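Local coordinates for SusD superfamily protein (Parabacteroides distasonis, PDB 3OTN) that probably binds carbohydrate or another nutrient at the outer membrane, as a member of the SusD family, at residues W40-I45 with S76-D81. Sequence-based numbering, arbitrary orientation. Where two conformers were deposited one is given.
Sequences WGCNTI and SLYIED
At the N-cap of helix 79-100, Tyr78 brings its ring up to Cys42 and the carbonyl of Asn43 on the short strand 42-43. Cys42 comes to the ring at its edge, with CB near the ring plane and 3.8 Å from Tyr78 CE1. Cys42 SG lies 3.6 Å from Tyr78 OH; measured to the Tyr78 ring centroid it is 5.4 Å away and 72° off the normal, an oblique sulfur-aromatic contact. The same SG packs on Leu77 CD1 at 3.9 Å, while Leu77 CB lies over one face of the Tyr78 ring, 3.6 Å above its centre. The carbonyl of Asn43 approaches obliquely, Asn43 O being 3.6 Å from Tyr78 CD1. No hydrogen bond links the two segments; the tyrosine hydroxyl instead bonds to Ser62 O, which anchors the far end of the ring. An alanine in place of Tyr78 would probably open a gap beside Cys42 and leave Ser62 O without this partner. Three residues on, in the first turn of the helix, Asp81 CB meets Thr44 CG2 at 3.9 Å. With chi1 at 48°, Thr44 OG1 lies between the backbone N and carbonyl carbon, and it bonds to Val32 O and Lys35 N. Asn43 OD1 accepts from Ile45 N at 2.9 Å, closing an Asx turn. This is the buried N-terminus of helix 79-100 packed on the small antiparallel sheet of strands 36-37 and 42-43 in a SusD-family protein.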
loop_
_atom_site.group_PDB
_atom_site.type_symbol
_atom_site.label_atom_id
_atom_site.label_comp_id
_atom_site.label_asym_id
_atom_site.label_seq_id
_atom_site.Cartn_x
_atom_site.Cartn_y
_atom_site.Cartn_z
ATOM N N TRP A 40 14.197 4.333 15.394
ATOM C CA TRP A 40 13.229 3.883 16.370
ATOM C C TRP A 40 11.873 4.074 15.789
ATOM O O TRP A 40 11.496 5.189 15.413
ATOM C CB TRP A 40 13.311 4.678 17.670
ATOM C CG TRP A 40 12.565 4.055 18.840
ATOM C CD1 TRP A 40 12.707 2.779 19.383
ATOM C CD2 TRP A 40 11.560 4.701 19.607
ATOM N NE1 TRP A 40 11.835 2.620 20.441
ATOM C CE2 TRP A 40 11.121 3.784 20.600
ATOM C CE3 TRP A 40 10.980 5.966 19.551
ATOM C CZ2 TRP A 40 10.126 4.114 21.524
ATOM C CZ3 TRP A 40 10.001 6.292 20.446
ATOM C CH2 TRP A 40 9.582 5.376 21.432
ATOM N N GLY A 41 11.125 2.981 15.720
ATOM C CA GLY A 41 9.805 3.046 15.133
ATOM C C GLY A 41 9.835 3.445 13.672
ATOM O O GLY A 41 8.927 4.073 13.217
ATOM N N CYS A 42 10.878 3.060 12.940
ATOM C CA CYS A 42 10.984 3.352 11.489
ATOM C C CYS A 42 10.562 2.103 10.709
ATOM O O CYS A 42 10.949 0.986 11.031
ATOM C CB CYS A 42 12.427 3.734 11.112
ATOM S SG CYS A 42 12.933 5.323 11.833
ATOM N N ASN A 43 9.784 2.306 9.674
ATOM C CA ASN A 43 9.212 1.208 8.888
ATOM C C ASN A 43 8.984 1.756 7.521
ATOM O O ASN A 43 8.647 2.937 7.401
ATOM C CB ASN A 43 7.907 0.744 9.543
ATOM C CG ASN A 43 7.258 -0.469 8.827
ATOM O OD1 ASN A 43 6.863 -0.381 7.676
ATOM N ND2 ASN A 43 7.159 -1.609 9.533
ATOM N N THR A 44 9.127 0.891 6.507
ATOM C CA THR A 44 8.954 1.258 5.113
ATOM C C THR A 44 7.590 1.908 4.820
ATOM O O THR A 44 7.493 2.768 3.914
ATOM C CB THR A 44 9.173 0.059 4.159
ATOM O OG1 THR A 44 8.422 -1.067 4.654
ATOM C CG2 THR A 44 10.653 -0.284 4.033
ATOM N N ILE A 45 6.552 1.522 5.565
ATOM C CA ILE A 45 5.219 2.100 5.350
ATOM C C ILE A 45 5.143 3.596 5.584
ATOM O O ILE A 45 4.263 4.264 5.030
ATOM C CB ILE A 45 4.085 1.434 6.173
ATOM C CG1 ILE A 45 4.189 1.728 7.682
ATOM C CG2 ILE A 45 3.993 -0.073 5.858
ATOM C CD1 ILE A 45 2.985 1.144 8.472
ATOM N N SER A 76 17.540 11.012 3.051
ATOM C CA SER A 76 16.356 10.699 3.893
ATOM C C SER A 76 16.162 9.192 4.126
ATOM O O SER A 76 16.645 8.343 3.379
ATOM C CB SER A 76 15.103 11.341 3.314
ATOM O OG SER A 76 15.215 12.774 3.436
ATOM N N LEU A 77 15.484 8.865 5.205
ATOM C CA LEU A 77 15.164 7.492 5.522
ATOM C C LEU A 77 14.205 6.842 4.527
ATOM O O LEU A 77 13.553 7.514 3.707
ATOM C CB LEU A 77 14.588 7.424 6.946
ATOM C CG LEU A 77 15.501 7.864 8.095
ATOM C CD1 LEU A 77 14.766 7.786 9.410
ATOM C CD2 LEU A 77 16.783 7.023 8.122
ATOM N N TYR A 78 14.123 5.514 4.624
ATOM C CA TYR A 78 13.184 4.648 3.886
ATOM C C TYR A 78 13.507 4.407 2.432
ATOM O O TYR A 78 13.321 3.296 1.944
ATOM C CB TYR A 78 11.722 5.119 4.040
ATOM C CG TYR A 78 11.423 5.625 5.417
ATOM C CD1 TYR A 78 11.626 4.807 6.510
ATOM C CD2 TYR A 78 11.022 6.949 5.649
ATOM C CE1 TYR A 78 11.425 5.252 7.794
ATOM C CE2 TYR A 78 10.797 7.421 6.978
ATOM C CZ TYR A 78 11.004 6.544 8.041
ATOM O OH TYR A 78 10.823 6.924 9.371
ATOM N N ILE A 79 13.920 5.448 1.705
ATOM C CA ILE A 79 14.146 5.341 0.287
ATOM C C ILE A 79 15.210 4.254 -0.058
ATOM O O ILE A 79 15.067 3.555 -1.054
ATOM C CB ILE A 79 14.465 6.718 -0.398
ATOM C CG1 ILE A 79 15.744 7.346 0.176
ATOM C CG2 ILE A 79 13.240 7.689 -0.301
ATOM C CD1 ILE A 79 16.105 8.668 -0.425
ATOM N N GLU A 80 16.253 4.100 0.754
ATOM C CA GLU A 80 17.258 3.052 0.522
ATOM C C GLU A 80 16.649 1.663 0.591
ATOM O O GLU A 80 16.959 0.801 -0.225
ATOM C CB GLU A 80 18.399 3.125 1.551
ATOM C CG GLU A 80 19.431 4.115 1.190
ATOM C CD GLU A 80 20.458 4.324 2.277
ATOM O OE1 GLU A 80 20.099 4.845 3.365
ATOM O OE2 GLU A 80 21.628 4.015 1.999
ATOM N N ASP A 81 15.801 1.451 1.597
ATOM C CA ASP A 81 15.187 0.136 1.845
ATOM C C ASP A 81 14.263 -0.231 0.687
ATOM O O ASP A 81 14.265 -1.362 0.215
ATOM C CB ASP A 81 14.397 0.158 3.165
ATOM C CG ASP A 81 15.250 0.652 4.334
ATOM O OD1 ASP A 81 15.927 -0.183 4.939
ATOM O OD2 ASP A 81 15.310 1.878 4.579
#